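Local structure of MlnE (Bacillus amyloliquefaciens subsp. plantarum, 5D2E) at residues H45-S50 / A226-F231; A209-S214 / F242-P247. The protein forms the N-terminal B-type ketoreductase of a macrolactin polyketide synthase, binding NADP and probably reducing beta-keto groups of the growing chain. One frame throughout, in Å; residues are numbered along the deposited sequence.

Contact 1 (H45-S50 / A226-F231); sequences HEFKGS and ADVISF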
loop_
_atom_site.group_PDB
_atom_site.type_symbol
_atom_site.label_atom_id
_atom_site.label_comp_id
_atom_site.label_asym_id
_atom_site.label_seq_id
_atom_site.Cartn_x
_atom_site.Cartn_y
_atom_site.Cartn_z
ATOM N N HIS A 45 -1.332 23.290 5.291
ATOM C CA HIS A 45 -0.916 24.548 4.720
ATOM C C HIS A 45 -2.014 25.151 3.878
ATOM O O HIS A 45 -2.832 24.455 3.266
ATOM C CB HIS A 45 0.268 24.360 3.794
ATOM C CG HIS A 45 1.373 23.611 4.404
ATOM N ND1 HIS A 45 2.382 24.230 5.103
ATOM C CD2 HIS A 45 1.588 22.284 4.527
ATOM C CE1 HIS A 45 3.192 23.324 5.604
ATOM N NE2 HIS A 45 2.742 22.135 5.253
ATOM N N GLU A 46 -1.953 26.465 3.761
ATOM C CA GLU A 46 -2.799 27.210 2.847
ATOM C C GLU A 46 -2.167 27.152 1.477
ATOM O O GLU A 46 -0.983 27.263 1.330
ATOM C CB GLU A 46 -2.958 28.669 3.253
ATOM C CG GLU A 46 -3.619 28.873 4.603
ATOM C CD GLU A 46 -4.208 30.295 4.778
ATOM O OE1 GLU A 46 -3.709 31.254 4.118
ATOM O OE2 GLU A 46 -5.186 30.433 5.558
ATOM N N PHE A 47 -3.002 26.983 0.467
ATOM C CA PHE A 47 -2.535 26.877 -0.886
ATOM C C PHE A 47 -2.456 28.267 -1.477
ATOM O O PHE A 47 -3.463 28.942 -1.529
ATOM C CB PHE A 47 -3.481 26.045 -1.734
ATOM C CG PHE A 47 -2.962 25.873 -3.141
ATOM C CD1 PHE A 47 -1.936 24.996 -3.383
ATOM C CD2 PHE A 47 -3.410 26.692 -4.163
ATOM C CE1 PHE A 47 -1.402 24.867 -4.648
ATOM C CE2 PHE A 47 -2.889 26.556 -5.463
ATOM C CZ PHE A 47 -1.869 25.645 -5.700
ATOM N N LYS A 48 -1.268 28.656 -1.915
ATOM C CA LYS A 48 -0.918 30.045 -2.165
ATOM C C LYS A 48 -0.672 30.367 -3.653
ATOM O O LYS A 48 -0.422 31.520 -4.005
ATOM C CB LYS A 48 0.379 30.331 -1.387
ATOM C CG LYS A 48 0.370 31.607 -0.543
ATOM C CD LYS A 48 1.501 32.580 -0.911
ATOM C CE LYS A 48 0.978 33.732 -1.772
ATOM N NZ LYS A 48 2.051 34.702 -2.088
ATOM N N GLY A 49 -0.663 29.367 -4.519
ATOM C CA GLY A 49 -0.195 29.590 -5.892
ATOM C C GLY A 49 1.323 29.751 -5.994
ATOM O O GLY A 49 2.071 29.525 -5.014
ATOM N N SER A 50 1.764 30.158 -7.191
ATOM C CA SER A 50 3.152 30.000 -7.650
ATOM C C SER A 50 3.321 30.594 -9.083
ATOM O O SER A 50 2.338 30.926 -9.762
ATOM C CB SER A 50 3.510 28.502 -7.732
ATOM O OG SER A 50 2.753 27.874 -8.780
ATOM N N ALA A 226 -4.627 22.839 -12.854
ATOM C CA ALA A 226 -3.505 23.436 -13.482
ATOM C C ALA A 226 -2.692 24.115 -12.497
ATOM O O ALA A 226 -1.426 24.115 -12.595
ATOM C CB ALA A 226 -3.927 24.396 -14.559
ATOM N N ASP A 227 -3.354 24.810 -11.553
ATOM C CA ASP A 227 -2.563 25.497 -10.547
ATOM C C ASP A 227 -1.769 24.581 -9.633
ATOM O O ASP A 227 -0.692 24.923 -9.187
ATOM C CB ASP A 227 -3.451 26.456 -9.741
ATOM C CG ASP A 227 -3.923 27.680 -10.609
ATOM O OD1 ASP A 227 -3.168 28.167 -11.494
ATOM O OD2 ASP A 227 -5.074 28.045 -10.423
ATOM N N VAL A 228 -2.337 23.442 -9.312
ATOM C CA VAL A 228 -1.587 22.420 -8.525
ATOM C C VAL A 228 -0.392 21.897 -9.284
ATOM O O VAL A 228 0.706 21.800 -8.735
ATOM C CB VAL A 228 -2.494 21.256 -8.115
ATOM C CG1 VAL A 228 -1.663 20.096 -7.574
ATOM C CG2 VAL A 228 -3.471 21.733 -7.085
ATOM N N ILE A 229 -0.573 21.649 -10.589
ATOM C CA ILE A 229 0.578 21.222 -11.425
ATOM C C ILE A 229 1.697 22.264 -11.408
ATOM O O ILE A 229 2.880 21.940 -11.177
ATOM C CB ILE A 229 0.109 20.888 -12.857
ATOM C CG1 ILE A 229 -0.814 19.663 -12.814
ATOM C CG2 ILE A 229 1.241 20.651 -13.784
ATOM C CD1 ILE A 229 -1.610 19.424 -14.088
ATOM N N SER A 230 1.332 23.528 -11.640
ATOM C CA SER A 230 2.354 24.567 -11.590
ATOM C C SER A 230 3.046 24.700 -10.238
ATOM O O SER A 230 4.223 25.039 -10.153
ATOM C CB SER A 230 1.744 25.911 -12.014
ATOM O OG SER A 230 1.349 25.885 -13.414
ATOM N N PHE A 231 2.274 24.523 -9.167
ATOM C CA PHE A 231 2.798 24.596 -7.846
ATOM C C PHE A 231 3.811 23.470 -7.652
ATOM O O PHE A 231 4.900 23.667 -7.097
ATOM C CB PHE A 231 1.642 24.505 -6.838
ATOM C CG PHE A 231 2.082 24.614 -5.397
ATOM C CD1 PHE A 231 2.233 25.890 -4.795
ATOM C CD2 PHE A 231 2.298 23.470 -4.623
ATOM C CE1 PHE A 231 2.615 25.996 -3.460
ATOM C CE2 PHE A 231 2.721 23.583 -3.291
ATOM C CZ PHE A 231 2.887 24.853 -2.719
HETATM O O HOH W 1 0.190 27.597 -8.790
#

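Contact 2 (A209-S214 / F242-P247); sequences AAELKS and FTCYEP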
loop_
_atom_site.group_PDB
_atom_site.type_symbol
_atom_site.label_atom_id
_atom_site.label_comp_id
_atom_site.label_asym_id
_atom_site.label_seq_id
_atom_site.Cartn_x
_atom_site.Cartn_y
_atom_site.Cartn_z
ATOM N N ALA A 209 3.466 12.512 -6.185
ATOM C CA ALA A 209 2.069 12.057 -6.240
ATOM C C ALA A 209 1.178 13.104 -5.592
ATOM O O ALA A 209 1.576 13.723 -4.611
ATOM C CB ALA A 209 1.877 10.719 -5.571
ATOM N N ALA A 210 0.028 13.389 -6.190
ATOM C CA ALA A 210 -0.828 14.462 -5.672
ATOM C C ALA A 210 -2.313 14.013 -5.796
ATOM O O ALA A 210 -2.753 13.595 -6.859
ATOM C CB ALA A 210 -0.584 15.762 -6.372
ATOM N N GLU A 211 -3.016 14.068 -4.671
ATOM C CA GLU A 211 -4.410 13.800 -4.590
ATOM C C GLU A 211 -5.130 15.137 -4.801
ATOM O O GLU A 211 -4.744 16.213 -4.240
ATOM C CB GLU A 211 -4.770 13.227 -3.214
ATOM C CG GLU A 211 -6.256 13.021 -3.015
ATOM C CD GLU A 211 -6.620 12.350 -1.689
ATOM O OE1 GLU A 211 -5.849 11.535 -1.277
ATOM O OE2 GLU A 211 -7.691 12.560 -1.125
ATOM N N LEU A 212 -6.078 15.099 -5.694
ATOM C CA LEU A 212 -6.894 16.281 -5.997
ATOM C C LEU A 212 -8.262 16.055 -5.356
ATOM O O LEU A 212 -9.155 15.422 -5.958
ATOM C CB LEU A 212 -6.991 16.513 -7.516
ATOM C CG LEU A 212 -5.661 16.560 -8.278
ATOM C CD1 LEU A 212 -5.878 16.468 -9.767
ATOM C CD2 LEU A 212 -4.879 17.794 -7.927
ATOM N N LYS A 213 -8.425 16.548 -4.133
ATOM C CA LYS A 213 -9.659 16.276 -3.389
ATOM C C LYS A 213 -10.651 17.437 -3.473
ATOM O O LYS A 213 -10.408 18.506 -2.921
ATOM C CB LYS A 213 -9.382 15.960 -1.925
ATOM C CG LYS A 213 -10.647 15.525 -1.198
ATOM C CD LYS A 213 -10.476 14.799 0.098
ATOM C CE LYS A 213 -9.692 15.540 1.111
ATOM N NZ LYS A 213 -9.498 14.558 2.274
ATOM N N SER A 214 -11.738 17.207 -4.175
ATOM C CA SER A 214 -12.879 18.106 -4.147
ATOM C C SER A 214 -13.574 18.037 -2.788
ATOM O O SER A 214 -13.840 16.976 -2.288
ATOM C CB SER A 214 -13.880 17.651 -5.177
ATOM O OG SER A 214 -13.287 17.975 -6.406
ATOM N N PHE A 242 4.415 12.778 -1.553
ATOM C CA PHE A 242 3.003 12.837 -1.669
ATOM C C PHE A 242 2.443 14.098 -1.040
ATOM O O PHE A 242 2.866 14.514 0.032
ATOM C CB PHE A 242 2.363 11.540 -1.061
ATOM C CG PHE A 242 0.885 11.585 -0.954
ATOM C CD1 PHE A 242 0.086 11.432 -2.081
ATOM C CD2 PHE A 242 0.258 11.846 0.270
ATOM C CE1 PHE A 242 -1.299 11.555 -1.987
ATOM C CE2 PHE A 242 -1.131 11.916 0.360
ATOM C CZ PHE A 242 -1.899 11.783 -0.772
ATOM N N THR A 243 1.437 14.681 -1.701
ATOM C CA THR A 243 0.667 15.792 -1.128
ATOM C C THR A 243 -0.801 15.564 -1.403
ATOM O O THR A 243 -1.176 15.159 -2.522
ATOM C CB THR A 243 1.116 17.115 -1.736
ATOM O OG1 THR A 243 2.520 17.249 -1.624
ATOM C CG2 THR A 243 0.491 18.298 -1.079
ATOM N N CYS A 244 -1.659 15.876 -0.426
ATOM C CA CYS A 244 -3.085 15.883 -0.691
ATOM C C CYS A 244 -3.528 17.334 -0.776
ATOM O O CYS A 244 -3.313 18.115 0.182
ATOM C CB CYS A 244 -3.833 15.165 0.396
ATOM S SG CYS A 244 -5.648 15.252 0.166
ATOM N N TYR A 245 -4.095 17.696 -1.930
ATOM C CA TYR A 245 -4.558 19.044 -2.211
ATOM C C TYR A 245 -6.043 19.144 -2.135
ATOM O O TYR A 245 -6.763 18.313 -2.678
ATOM C CB TYR A 245 -4.142 19.452 -3.630
ATOM C CG TYR A 245 -2.664 19.666 -3.791
ATOM C CD1 TYR A 245 -2.060 20.880 -3.496
ATOM C CD2 TYR A 245 -1.851 18.627 -4.234
ATOM C CE1 TYR A 245 -0.678 21.045 -3.610
ATOM C CE2 TYR A 245 -0.469 18.791 -4.366
ATOM C CZ TYR A 245 0.091 19.993 -4.056
ATOM O OH TYR A 245 1.413 20.109 -4.224
ATOM N N GLU A 246 -6.515 20.123 -1.374
ATOM C CA GLU A 246 -7.891 20.588 -1.526
ATOM C C GLU A 246 -7.745 21.882 -2.300
ATOM O O GLU A 246 -6.644 22.416 -2.400
ATOM C CB GLU A 246 -8.516 20.840 -0.140
ATOM C CG GLU A 246 -8.753 19.564 0.642
ATOM C CD GLU A 246 -9.166 19.758 2.079
ATOM O OE1 GLU A 246 -9.477 20.892 2.432
ATOM O OE2 GLU A 246 -9.206 18.752 2.798
ATOM N N PRO A 247 -8.859 22.471 -2.741
ATOM C CA PRO A 247 -8.698 23.732 -3.476
ATOM C C PRO A 247 -8.070 24.889 -2.708
ATOM O O PRO A 247 -7.281 25.630 -3.283
ATOM C CB PRO A 247 -10.119 24.033 -3.918
ATOM C CG PRO A 247 -10.751 22.663 -4.012
ATOM C CD PRO A 247 -10.244 21.977 -2.784
HETATM O O HOH W 2 3.433 16.073 -3.985
#

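Contact 1 (H45-S50 / A226-F231)
Phe231, on helix 222-233, meets Phe47 and Gly49 of the segment that leaves strand 35-46; it carries most of the helix side of the contact, with Phe47 and Ser50 opposite. At the root, its CB lies 3.8 Å from CE1 of Phe47. One bond further out, CG comes to 3.6 Å from the same Phe47 CE1. Chi1 of -178° sets this CG anti to the backbone N. Around the ring the surroundings change character: on one flank CD1 approaches the carbonyl of Gly49, its distance to Gly49 O being 3.6 Å, and CE1 follows at slightly longer range. That oxygen lies at the edge of the ring in its plane, where the slightly positive C-H groups would suit a carbonyl oxygen. On the other flank Phe231 CD2 is 4.0 Å from Phe47 CE1, and the Tyr245 and Tyr250 side chains also border the ring. Phe47 CE1 sits over one face of the Phe231 ring, 3.5 Å above the plane and displaced toward the rim. With the planes 53° apart, the two rings meet obliquely, their side chains running in opposite senses. Phe47 CZ reaches on to the helix backbone, 3.8 Å from Asp227 O at the ring edge.

The polar part is carried by a water. It donates to Ser50 OG at 2.6 Å and to Asp227 O at 2.8 Å, so both its protons are used. Asp227 O thereby gains a second donor beyond its helical partner, Phe231 N. The Ser230 hydroxyl bonds to the carbonyl of Lys52 and the amide of Gln76.

The contact joins the loop after strand 35-46 to a helix of the Rossmann-like N-terminal part, away from the NADP site. Its chemistry is largely dispersive: the rings provide the cover, and one water supplies the polar bridge between Ser50 and the helix carbonyl.

Contact 2 (A209-S214 / F242-P247)
From the Ala209–Phe242 pair to Leu212–Tyr245 the two backbones run parallel, their axes 4.7 Å apart at closest approach and 12° from perfect alignment. Four hydrogen bonds zip them together in the staggered pattern of parallel strands: Glu211, Thr243 and Tyr245 each use both N and O, and the series runs from Thr243 N donating to Ala209 O through to Lys213 N donating to Tyr245 O at 2.8 Å.

On the face shared by Ala209, Glu211, Phe242 and Cys244, Glu211 reaches across to both Cys244 and Phe242. With CG anti to the backbone N (chi1 175°) and CD extended beyond it, Glu211 CD lies 3.6 Å from Cys244 SG. Its OE1 also lies at the edge of the Phe242 ring, in plane, 4.0 Å from Phe242 CZ. The carboxylate is held from outside by Asn179 and, weakly, by Tyr177. Across the sheet, Ala210 CB meets the edge of the Tyr245 ring, 3.6 Å from Tyr245 CE2. At the C-terminal end of the pair the Lys213 and Glu246 side chains run alongside each other; Lys213 NZ and Glu246 OE2 stay 4.2 Å apart, too far for a salt bridge, and Tyr251 binds the carboxylate.

Strand 171-180, parallel, flanks strand 205-214 and antiparallel strand 249-257 flanks strand 242-245, placing the pair inside a mixed sheet; its parallel part fits the Rossmann-like family. Helix 222-233 covers the Leu212 and Tyr245 face, where Glu232 takes the Tyr245 hydroxyl, and helix 186-201 packs on the Ala209 and Phe242 face.

The centres of contacts 1 and 2 lie about 10 Å apart, and their segments alternate along the chain: 45-50, 209-214, 226-231, 242-247. Helix 222-233, which supplies one half of contact 1, is the connection between the two strands of contact 2, consistent with the strand-helix-strand units of Rossmann-like folds. Tyr245 joins the two directly, its OH lying 3.5 Å from Phe231 CD2, while Val228 reaches both Tyr245 and Leu212. Contact 1 thus places the loop after strand 35-46 against the helix that connects the two strands of contact 2. Both lie away from the NADP site, in what corresponds to the structural subdomain of ketoreductases.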